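Local structure of malonyl CoA-acyl carrier protein transacylase (Clostridium perfringens, 3PTW) at residues Val226-Ala234 / Lys251-Met262; Phe8-Gly19 / Thr59-Asn70. The protein probably transfers malonyl groups from coenzyme A to acyl carrier protein, supplying the extender unit for fatty acid synthesis. One frame throughout, in Å; residues are numbered along the deposited sequence.

Contact 1 (226-234 with 251-262) and contact 2 (8-19 with 59-70) lie on opposite sides of the chain's centre, their own centres about 21 Å apart and their nearest atoms about 7 Å apart. They do not touch, but strands 225-228 and 4-8 both flank strand 86-89 in the mixed sheet, and this middle strand runs into the probable nucleophile elbow Gly-89 to Gly-93. Contact 1 reaches it through Asn-229 and Val-253, contact 2 through Phe-8. Each packs the loop that follows a sheet strand against a helix, and in both, side chains reach the presumed elbow around Ser-91, with Asn-229 OD1 bonding Ser-91 N.

Contact 1: Val226-Ala234 / Lys251-Met262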
loop_
_atom_site.group_PDB
_atom_site.type_symbol
_atom_site.label_atom_id
_atom_site.label_comp_id
_atom_site.label_asym_id
_atom_site.label_seq_id
_atom_site.Cartn_x
_atom_site.Cartn_y
_atom_site.Cartn_z
ATOM N N VAL A 226 0.789 -13.338 3.898
ATOM C CA VAL A 226 0.858 -12.014 3.310
ATOM C C VAL A 226 0.335 -12.165 1.897
ATOM O O VAL A 226 0.726 -13.110 1.189
ATOM C CB VAL A 226 2.304 -11.462 3.302
ATOM C CG1 VAL A 226 2.371 -10.130 2.569
ATOM C CG2 VAL A 226 2.818 -11.322 4.714
ATOM N N MET A 227 -0.573 -11.271 1.506
ATOM C CA MET A 227 -1.108 -11.271 0.146
ATOM C C MET A 227 -0.187 -10.501 -0.792
ATOM O O MET A 227 0.316 -9.404 -0.458
ATOM C CB MET A 227 -2.536 -10.697 0.086
ATOM C CG MET A 227 -3.555 -11.434 0.934
ATOM S SD MET A 227 -3.691 -13.173 0.453
ATOM C CE MET A 227 -4.797 -13.860 1.666
ATOM N N SER A 228 0.048 -11.089 -1.961
ATOM C CA SER A 228 0.838 -10.430 -2.987
ATOM C C SER A 228 -0.058 -9.617 -3.907
ATOM O O SER A 228 -1.028 -10.153 -4.457
ATOM C CB SER A 228 1.654 -11.447 -3.788
ATOM O OG SER A 228 1.996 -10.933 -5.084
ATOM N N ASN A 229 0.280 -8.331 -4.061
ATOM C CA ASN A 229 -0.380 -7.423 -5.001
ATOM C C ASN A 229 -0.250 -7.922 -6.447
ATOM O O ASN A 229 -1.176 -7.768 -7.255
ATOM C CB ASN A 229 0.202 -5.981 -4.922
ATOM C CG ASN A 229 -0.192 -5.201 -3.643
ATOM O OD1 ASN A 229 0.443 -4.188 -3.321
ATOM N ND2 ASN A 229 -1.229 -5.638 -2.939
ATOM N N VAL A 230 0.905 -8.493 -6.784
ATOM C CA VAL A 230 1.141 -9.018 -8.142
ATOM C C VAL A 230 0.263 -10.242 -8.422
ATOM O O VAL A 230 -0.374 -10.330 -9.480
ATOM C CB VAL A 230 2.640 -9.394 -8.394
ATOM C CG1 VAL A 230 2.801 -10.209 -9.689
ATOM C CG2 VAL A 230 3.492 -8.148 -8.470
ATOM N N LYS A 231 0.252 -11.174 -7.473
ATOM C CA LYS A 231 -0.421 -12.467 -7.631
ATOM C C LYS A 231 -1.941 -12.379 -7.482
ATOM O O LYS A 231 -2.667 -13.147 -8.109
ATOM C CB LYS A 231 0.117 -13.454 -6.589
ATOM C CG LYS A 231 1.557 -13.960 -6.849
ATOM C CD LYS A 231 1.972 -15.046 -5.825
ATOM C CE LYS A 231 1.121 -16.303 -5.959
ATOM N NZ LYS A 231 1.473 -17.319 -4.941
ATOM N N GLY A 232 -2.408 -11.452 -6.636
ATOM C CA GLY A 232 -3.807 -11.408 -6.218
ATOM C C GLY A 232 -4.133 -12.525 -5.235
ATOM O O GLY A 232 -5.277 -12.968 -5.151
ATOM N N GLU A 233 -3.120 -12.985 -4.497
ATOM C CA GLU A 233 -3.257 -14.119 -3.574
ATOM C C GLU A 233 -1.994 -14.245 -2.732
ATOM O O GLU A 233 -1.040 -13.480 -2.917
ATOM C CB GLU A 233 -3.545 -15.436 -4.315
ATOM C CG GLU A 233 -2.544 -15.801 -5.389
ATOM C CD GLU A 233 -2.947 -17.023 -6.205
ATOM O OE1 GLU A 233 -4.159 -17.289 -6.351
ATOM O OE2 GLU A 233 -2.038 -17.711 -6.720
ATOM N N ALA A 234 -1.992 -15.211 -1.819
ATOM C CA ALA A 234 -0.933 -15.315 -0.815
ATOM C C ALA A 234 0.433 -15.644 -1.426
ATOM O O ALA A 234 0.518 -16.401 -2.401
ATOM C CB ALA A 234 -1.317 -16.351 0.268
ATOM N N LYS A 251 3.728 -3.908 -12.528
ATOM C CA LYS A 251 2.539 -4.728 -12.811
ATOM C C LYS A 251 1.314 -4.228 -12.022
ATOM O O LYS A 251 1.468 -3.501 -11.049
ATOM C CB LYS A 251 2.798 -6.200 -12.441
ATOM C CG LYS A 251 3.754 -6.961 -13.364
ATOM C CD LYS A 251 3.289 -6.835 -14.782
ATOM C CE LYS A 251 4.224 -7.479 -15.801
ATOM N NZ LYS A 251 3.501 -7.351 -17.101
ATOM N N PRO A 252 0.097 -4.657 -12.416
ATOM C CA PRO A 252 -1.123 -4.269 -11.732
ATOM C C PRO A 252 -1.133 -4.644 -10.244
ATOM O O PRO A 252 -0.693 -5.735 -9.874
ATOM C CB PRO A 252 -2.204 -5.089 -12.472
ATOM C CG PRO A 252 -1.663 -5.241 -13.837
ATOM C CD PRO A 252 -0.195 -5.461 -13.620
ATOM N N VAL A 253 -1.649 -3.739 -9.418
ATOM C CA VAL A 253 -1.943 -4.029 -8.008
ATOM C C VAL A 253 -3.332 -4.657 -7.904
ATOM O O VAL A 253 -4.355 -3.968 -7.996
ATOM C CB VAL A 253 -1.842 -2.766 -7.132
ATOM C CG1 VAL A 253 -2.151 -3.080 -5.662
ATOM C CG2 VAL A 253 -0.453 -2.165 -7.257
ATOM N N LEU A 254 -3.366 -5.975 -7.723
ATOM C CA LEU A 254 -4.621 -6.690 -7.600
ATOM C C LEU A 254 -5.148 -6.617 -6.161
ATOM O O LEU A 254 -5.354 -7.656 -5.515
ATOM C CB LEU A 254 -4.438 -8.141 -8.067
ATOM C CG LEU A 254 -4.535 -8.465 -9.562
ATOM C CD1 LEU A 254 -4.253 -7.294 -10.470
ATOM C CD2 LEU A 254 -3.675 -9.649 -9.969
ATOM N N PHE A 255 -5.352 -5.394 -5.657
ATOM C CA PHE A 255 -5.860 -5.208 -4.280
ATOM C C PHE A 255 -7.201 -5.872 -4.018
ATOM O O PHE A 255 -7.396 -6.469 -2.948
ATOM C CB PHE A 255 -5.961 -3.736 -3.875
ATOM C CG PHE A 255 -6.342 -3.537 -2.405
ATOM C CD1 PHE A 255 -5.392 -3.726 -1.394
ATOM C CD2 PHE A 255 -7.633 -3.159 -2.044
ATOM C CE1 PHE A 255 -5.725 -3.543 -0.042
ATOM C CE2 PHE A 255 -7.979 -2.970 -0.693
ATOM C CZ PHE A 255 -7.021 -3.156 0.305
ATOM N N ILE A 256 -8.133 -5.751 -4.967
ATOM C CA ILE A 256 -9.450 -6.371 -4.790
ATOM C C ILE A 256 -9.329 -7.892 -4.609
ATOM O O ILE A 256 -9.976 -8.463 -3.723
ATOM C CB ILE A 256 -10.499 -5.982 -5.893
ATOM C CG1 ILE A 256 -11.867 -6.616 -5.577
ATOM C CG2 ILE A 256 -10.031 -6.393 -7.286
ATOM C CD1 ILE A 256 -12.990 -6.250 -6.535
ATOM N N ASN A 257 -8.485 -8.532 -5.419
ATOM C CA ASN A 257 -8.288 -9.981 -5.319
ATOM C C ASN A 257 -7.680 -10.364 -3.959
ATOM O O ASN A 257 -8.075 -11.373 -3.344
ATOM C CB ASN A 257 -7.414 -10.502 -6.459
ATOM C CG ASN A 257 -7.881 -10.027 -7.837
ATOM O OD1 ASN A 257 -7.788 -8.841 -8.183
ATOM N ND2 ASN A 257 -8.360 -10.959 -8.632
ATOM N N ASP A 258 -6.733 -9.542 -3.501
ATOM C CA ASP A 258 -6.090 -9.728 -2.198
ATOM C C ASP A 258 -7.134 -9.773 -1.089
ATOM O O ASP A 258 -7.146 -10.700 -0.283
ATOM C CB ASP A 258 -5.079 -8.606 -1.903
ATOM C CG ASP A 258 -3.786 -8.762 -2.671
ATOM O OD1 ASP A 258 -3.435 -9.907 -3.048
ATOM O OD2 ASP A 258 -3.095 -7.738 -2.882
ATOM N N ILE A 259 -8.020 -8.777 -1.074
ATOM C CA ILE A 259 -9.080 -8.692 -0.062
ATOM C C ILE A 259 -9.987 -9.921 -0.136
ATOM O O ILE A 259 -10.277 -10.547 0.882
ATOM C CB ILE A 259 -9.906 -7.388 -0.200
ATOM C CG1 ILE A 259 -9.006 -6.162 -0.015
ATOM C CG2 ILE A 259 -11.116 -7.392 0.767
ATOM C CD1 ILE A 259 -8.227 -6.117 1.342
ATOM N N GLU A 260 -10.397 -10.256 -1.357
ATOM C CA GLU A 260 -11.263 -11.401 -1.636
ATOM C C GLU A 260 -10.663 -12.684 -1.045
ATOM O O GLU A 260 -11.355 -13.453 -0.379
ATOM C CB GLU A 260 -11.466 -11.515 -3.171
ATOM C CG GLU A 260 -12.916 -11.629 -3.647
ATOM C CD GLU A 260 -13.298 -10.597 -4.745
ATOM O OE1 GLU A 260 -14.322 -9.900 -4.549
ATOM O OE2 GLU A 260 -12.606 -10.482 -5.782
ATOM N N LYS A 261 -9.369 -12.899 -1.279
ATOM C CA LYS A 261 -8.660 -14.055 -0.746
ATOM C C LYS A 261 -8.565 -14.031 0.776
ATOM O O LYS A 261 -8.693 -15.071 1.437
ATOM C CB LYS A 261 -7.270 -14.187 -1.376
ATOM C CG LYS A 261 -7.298 -14.720 -2.804
ATOM C CD LYS A 261 -7.558 -16.221 -2.830
ATOM C CE LYS A 261 -7.982 -16.671 -4.221
ATOM N NZ LYS A 261 -9.464 -16.577 -4.406
ATOM N N MET A 262 -8.363 -12.838 1.334
ATOM C CA MET A 262 -8.326 -12.687 2.781
ATOM C C MET A 262 -9.656 -13.161 3.371
ATOM O O MET A 262 -9.671 -13.909 4.344
ATOM C CB MET A 262 -8.014 -11.237 3.185
ATOM C CG MET A 262 -6.555 -10.847 2.966
ATOM S SD MET A 262 -6.110 -9.169 3.451
ATOM C CE MET A 262 -5.945 -9.366 5.236
HETATM O O HOH W 1 -0.483 -8.191 -11.178
#
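Asn-229 and Asp-258 meet where strand 226-228 of the mixed acyltransferase sheet turns back through a G1 beta bulge, with Gly-232 and Glu-233 facing Ser-228; the turn packs on the start of helix 255-262, while the strand runs roughly antiparallel to the helix, 8.4 Å between axes at 146°. The inner side is tight. ND2 of Asn-229 donates to OD2 of Asp-258 at 2.8 Å, in its own amide plane and nearly along the C-O axis of the acceptor; the two flat groups are turned by 32°. The same amide bonds Ser-91 N through OD1 and Gly-89 O through ND2, so its rotation is fixed against the probable nucleophile elbow, while CG1 of Val-253 sits over one face of it, 3.5 Å from CG of Asn-229. Backbone O of Asn-229 accepts from N of Leu-254, the N-cap residue, at 2.9 Å, nearly straight (163°). Gly-232, at positive phi, brings its CA to 3.8 Å from CB of Leu-254 and its O close to CB of Asn-257. Deeper in, Met-227 sets CG against CG of Met-262 at 3.7 Å, and its bend at chi2 brings CE back to the same CG and to CB of Lys-261; both methionines press on Cys-88. The outer side is looser. CG of Lys-261 passes CB of Glu-233, but NZ leaves for a salt bridge with Glu-264. Val-230 CG2 only grazes CB of Lys-251, and here a water joins the segments, donating to O of Val-230 at 2.7 Å and to O of Pro-252 at 2.8 Å.

Contact 2: Phe8-Gly19 / Thr59-Asn70; sequences FAGQGAQYVGMG and TEFTQPAIITTN
Between Phe-8, set against Asn-70, and Gly-19, whose CA comes within 5.2 Å of the CA of Thr-69, the chain leaves its strand and curls through two type II turns, Gly-10 to Ala-13 and Tyr-15 to Met-18, over helix 59-70, kinked at Pro-64. Asn-70 ties down the strand end: ND2 donates to O of Ala-9 at 2.8 Å, in the amide plane but tilted 22° from the carbonyl plane, and also bonds Ser-96 OG. One turn back, Ile-66 wedges into the first turn, CG2 3.4 Å from O of Ala-9 and CD1 3.1 Å from O of Gly-10. Gln-14 folds over this methyl: chi1 75° puts CG between its backbone N and carbonyl carbon, and a second bend at chi2 (-78°) brings OE1 back to accept from N of Gly-12 at 2.8 Å, 3.3 Å from CG2 of Thr-62, while NE2 bonds Asn-57 OD1. The extended Gln-11 reaches along the helix, NE2 against CG2 of Thr-59 and OE1 taking a weak bond from NE2 of Gln-63, which is linked to Arg-116 through OE1. From the second turn, Met-18 crosses Thr-69 at about a right angle, CG beside its OG1 and CE 3.8 Å from CB of Ala-65. Gly-10 to Gln-14 is the GQGAQ loop of malonyl transacylases; as in relatives, the backbone N-H of Gln-11 probably helps form the oxyanion hole.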
loop_
_atom_site.group_PDB
_atom_site.type_symbol
_atom_site.label_atom_id
_atom_site.label_comp_id
_atom_site.label_asym_id
_atom_site.label_seq_id
_atom_site.Cartn_x
_atom_site.Cartn_y
_atom_site.Cartn_z
ATOM N N PHE A 8 -2.168 -2.392 5.650
ATOM C CA PHE A 8 -1.217 -1.318 5.926
ATOM C C PHE A 8 -1.320 -0.216 4.901
ATOM O O PHE A 8 -1.292 -0.482 3.690
ATOM C CB PHE A 8 0.203 -1.867 6.031
ATOM C CG PHE A 8 0.370 -2.858 7.148
ATOM C CD1 PHE A 8 0.521 -2.414 8.471
ATOM C CD2 PHE A 8 0.335 -4.227 6.890
ATOM C CE1 PHE A 8 0.649 -3.313 9.512
ATOM C CE2 PHE A 8 0.461 -5.153 7.931
ATOM C CZ PHE A 8 0.620 -4.695 9.252
ATOM N N ALA A 9 -1.440 1.012 5.407
ATOM C CA ALA A 9 -1.566 2.227 4.584
ATOM C C ALA A 9 -0.407 2.425 3.633
ATOM O O ALA A 9 0.711 1.958 3.893
ATOM C CB ALA A 9 -1.701 3.439 5.467
ATOM N N GLY A 10 -0.662 3.149 2.546
ATOM C CA GLY A 10 0.346 3.357 1.514
ATOM C C GLY A 10 0.444 4.785 1.013
ATOM O O GLY A 10 -0.050 5.733 1.657
ATOM N N GLN A 11 1.084 4.938 -0.144
ATOM C CA GLN A 11 1.361 6.264 -0.689
ATOM C C GLN A 11 0.034 6.971 -0.972
ATOM O O GLN A 11 -0.908 6.351 -1.461
ATOM C CB GLN A 11 2.261 6.161 -1.938
ATOM C CG GLN A 11 2.623 7.501 -2.583
ATOM C CD GLN A 11 3.896 7.450 -3.427
ATOM O OE1 GLN A 11 4.934 6.940 -2.994
ATOM N NE2 GLN A 11 3.825 8.011 -4.629
ATOM N N GLY A 12 -0.037 8.255 -0.619
ATOM C CA GLY A 12 -1.235 9.062 -0.848
ATOM C C GLY A 12 -2.015 9.378 0.410
ATOM O O GLY A 12 -2.769 10.358 0.449
ATOM N N ALA A 13 -1.839 8.554 1.441
ATOM C CA ALA A 13 -2.476 8.787 2.745
ATOM C C ALA A 13 -1.606 9.560 3.751
ATOM O O ALA A 13 -2.044 9.833 4.874
ATOM C CB ALA A 13 -2.938 7.459 3.347
ATOM N N GLN A 14 -0.381 9.912 3.374
ATOM C CA GLN A 14 0.507 10.637 4.296
ATOM C C GLN A 14 0.001 12.048 4.589
ATOM O O GLN A 14 -0.678 12.657 3.768
ATOM C CB GLN A 14 1.950 10.687 3.769
ATOM C CG GLN A 14 2.197 11.678 2.611
ATOM C CD GLN A 14 1.730 11.166 1.247
ATOM O OE1 GLN A 14 1.285 10.028 1.116
ATOM N NE2 GLN A 14 1.838 12.012 0.226
ATOM N N TYR A 15 0.335 12.553 5.771
ATOM C CA TYR A 15 0.040 13.937 6.157
ATOM C C TYR A 15 0.968 14.359 7.286
ATOM O O TYR A 15 1.447 13.520 8.072
ATOM C CB TYR A 15 -1.428 14.111 6.586
ATOM C CG TYR A 15 -1.887 13.197 7.722
ATOM C CD1 TYR A 15 -1.850 13.618 9.064
ATOM C CD2 TYR A 15 -2.378 11.919 7.446
ATOM C CE1 TYR A 15 -2.272 12.761 10.102
ATOM C CE2 TYR A 15 -2.797 11.064 8.461
ATOM C CZ TYR A 15 -2.753 11.477 9.776
ATOM O OH TYR A 15 -3.194 10.602 10.755
ATOM N N VAL A 16 1.225 15.665 7.357
ATOM C CA VAL A 16 2.056 16.232 8.406
ATOM C C VAL A 16 1.407 15.967 9.760
ATOM O O VAL A 16 0.228 16.253 9.957
ATOM C CB VAL A 16 2.256 17.755 8.201
ATOM C CG1 VAL A 16 3.213 18.312 9.238
ATOM C CG2 VAL A 16 2.768 18.037 6.791
ATOM N N GLY A 17 2.188 15.420 10.687
ATOM C CA GLY A 17 1.705 15.091 12.026
ATOM C C GLY A 17 1.303 13.629 12.188
ATOM O O GLY A 17 1.021 13.194 13.295
ATOM N N MET A 18 1.274 12.857 11.099
ATOM C CA MET A 18 0.994 11.420 11.232
ATOM C C MET A 18 2.044 10.797 12.163
ATOM O O MET A 18 3.192 11.256 12.222
ATOM C CB MET A 18 0.943 10.724 9.870
ATOM C CG MET A 18 2.294 10.572 9.173
ATOM S SD MET A 18 2.135 9.874 7.523
ATOM C CE MET A 18 3.877 9.796 7.055
ATOM N N GLY A 19 1.630 9.804 12.942
ATOM C CA GLY A 19 2.530 9.144 13.886
ATOM C C GLY A 19 2.745 9.829 15.219
ATOM O O GLY A 19 3.130 9.182 16.200
ATOM N N THR A 59 8.071 11.090 -3.248
ATOM C CA THR A 59 7.933 9.633 -3.084
ATOM C C THR A 59 9.134 8.937 -2.407
ATOM O O THR A 59 8.950 8.094 -1.513
ATOM C CB THR A 59 7.534 8.930 -4.413
ATOM O OG1 THR A 59 8.702 8.627 -5.189
ATOM C CG2 THR A 59 6.611 9.812 -5.233
ATOM N N GLU A 60 10.355 9.292 -2.814
ATOM C CA GLU A 60 11.551 8.840 -2.089
ATOM C C GLU A 60 11.427 8.973 -0.558
ATOM O O GLU A 60 11.851 8.089 0.196
ATOM C CB GLU A 60 12.792 9.579 -2.562
ATOM C CG GLU A 60 14.049 9.045 -1.896
ATOM C CD GLU A 60 15.291 9.813 -2.250
ATOM O OE1 GLU A 60 15.253 10.603 -3.209
ATOM O OE2 GLU A 60 16.317 9.611 -1.566
ATOM N N PHE A 61 10.828 10.069 -0.106
ATOM C CA PHE A 61 10.668 10.324 1.318
ATOM C C PHE A 61 9.328 9.859 1.900
ATOM O O PHE A 61 9.283 9.421 3.047
ATOM C CB PHE A 61 10.942 11.797 1.620
ATOM C CG PHE A 61 12.388 12.161 1.500
ATOM C CD1 PHE A 61 13.224 12.093 2.613
ATOM C CD2 PHE A 61 12.935 12.530 0.267
ATOM C CE1 PHE A 61 14.573 12.402 2.510
ATOM C CE2 PHE A 61 14.304 12.850 0.153
ATOM C CZ PHE A 61 15.113 12.788 1.267
ATOM N N THR A 62 8.260 9.954 1.111
ATOM C CA THR A 62 6.942 9.443 1.479
ATOM C C THR A 62 6.985 7.986 1.934
ATOM O O THR A 62 6.339 7.617 2.930
ATOM C CB THR A 62 5.947 9.532 0.280
ATOM O OG1 THR A 62 6.023 10.823 -0.324
ATOM C CG2 THR A 62 4.513 9.274 0.731
ATOM N N GLN A 63 7.743 7.163 1.200
ATOM C CA GLN A 63 7.716 5.723 1.414
ATOM C C GLN A 63 8.294 5.320 2.797
ATOM O O GLN A 63 7.589 4.671 3.570
ATOM C CB GLN A 63 8.308 4.947 0.212
ATOM C CG GLN A 63 7.533 5.168 -1.118
ATOM C CD GLN A 63 7.805 4.123 -2.221
ATOM O OE1 GLN A 63 8.502 3.127 -2.024
ATOM N NE2 GLN A 63 7.255 4.370 -3.392
ATOM N N PRO A 64 9.533 5.745 3.141
ATOM C CA PRO A 64 10.012 5.421 4.497
ATOM C C PRO A 64 9.286 6.184 5.596
ATOM O O PRO A 64 9.322 5.770 6.762
ATOM C CB PRO A 64 11.480 5.839 4.470
ATOM C CG PRO A 64 11.559 6.900 3.374
ATOM C CD PRO A 64 10.581 6.399 2.335
ATOM N N ALA A 65 8.663 7.301 5.249
ATOM C CA ALA A 65 7.846 8.024 6.219
ATOM C C ALA A 65 6.631 7.185 6.628
ATOM O O ALA A 65 6.400 6.973 7.814
ATOM C CB ALA A 65 7.430 9.368 5.673
ATOM N N ILE A 66 5.887 6.692 5.650
ATOM C CA ILE A 66 4.706 5.847 5.901
ATOM C C ILE A 66 5.067 4.515 6.562
ATOM O O ILE A 66 4.417 4.091 7.525
ATOM C CB ILE A 66 3.890 5.631 4.601
ATOM C CG1 ILE A 66 3.242 6.955 4.195
ATOM C CG2 ILE A 66 2.849 4.502 4.757
ATOM C CD1 ILE A 66 2.488 6.912 2.913
ATOM N N ILE A 67 6.128 3.882 6.070
ATOM C CA ILE A 67 6.575 2.600 6.596
ATOM C C ILE A 67 6.879 2.677 8.098
ATOM O O ILE A 67 6.508 1.769 8.850
ATOM C CB ILE A 67 7.790 2.060 5.798
ATOM C CG1 ILE A 67 7.356 1.638 4.384
ATOM C CG2 ILE A 67 8.476 0.909 6.543
ATOM C CD1 ILE A 67 6.262 0.579 4.325
ATOM N N THR A 68 7.539 3.766 8.504
ATOM C CA THR A 68 7.859 4.039 9.905
ATOM C C THR A 68 6.601 4.260 10.726
ATOM O O THR A 68 6.479 3.755 11.838
ATOM C CB THR A 68 8.755 5.322 10.061
ATOM O OG1 THR A 68 9.957 5.174 9.293
ATOM C CG2 THR A 68 9.116 5.556 11.527
ATOM N N THR A 69 5.692 5.052 10.177
ATOM C CA THR A 69 4.427 5.369 10.822
ATOM C C THR A 69 3.579 4.103 11.032
ATOM O O THR A 69 3.090 3.854 12.146
ATOM C CB THR A 69 3.703 6.477 10.030
ATOM O OG1 THR A 69 4.422 7.709 10.217
ATOM C CG2 THR A 69 2.251 6.656 10.489
ATOM N N ASN A 70 3.442 3.306 9.971
ATOM C CA ASN A 70 2.771 1.996 10.027
ATOM C C ASN A 70 3.340 1.074 11.120
ATOM O O ASN A 70 2.589 0.406 11.831
ATOM C CB ASN A 70 2.815 1.293 8.654
ATOM C CG ASN A 70 1.955 1.991 7.588
ATOM O OD1 ASN A 70 1.306 2.992 7.861
ATOM N ND2 ASN A 70 1.950 1.452 6.363
#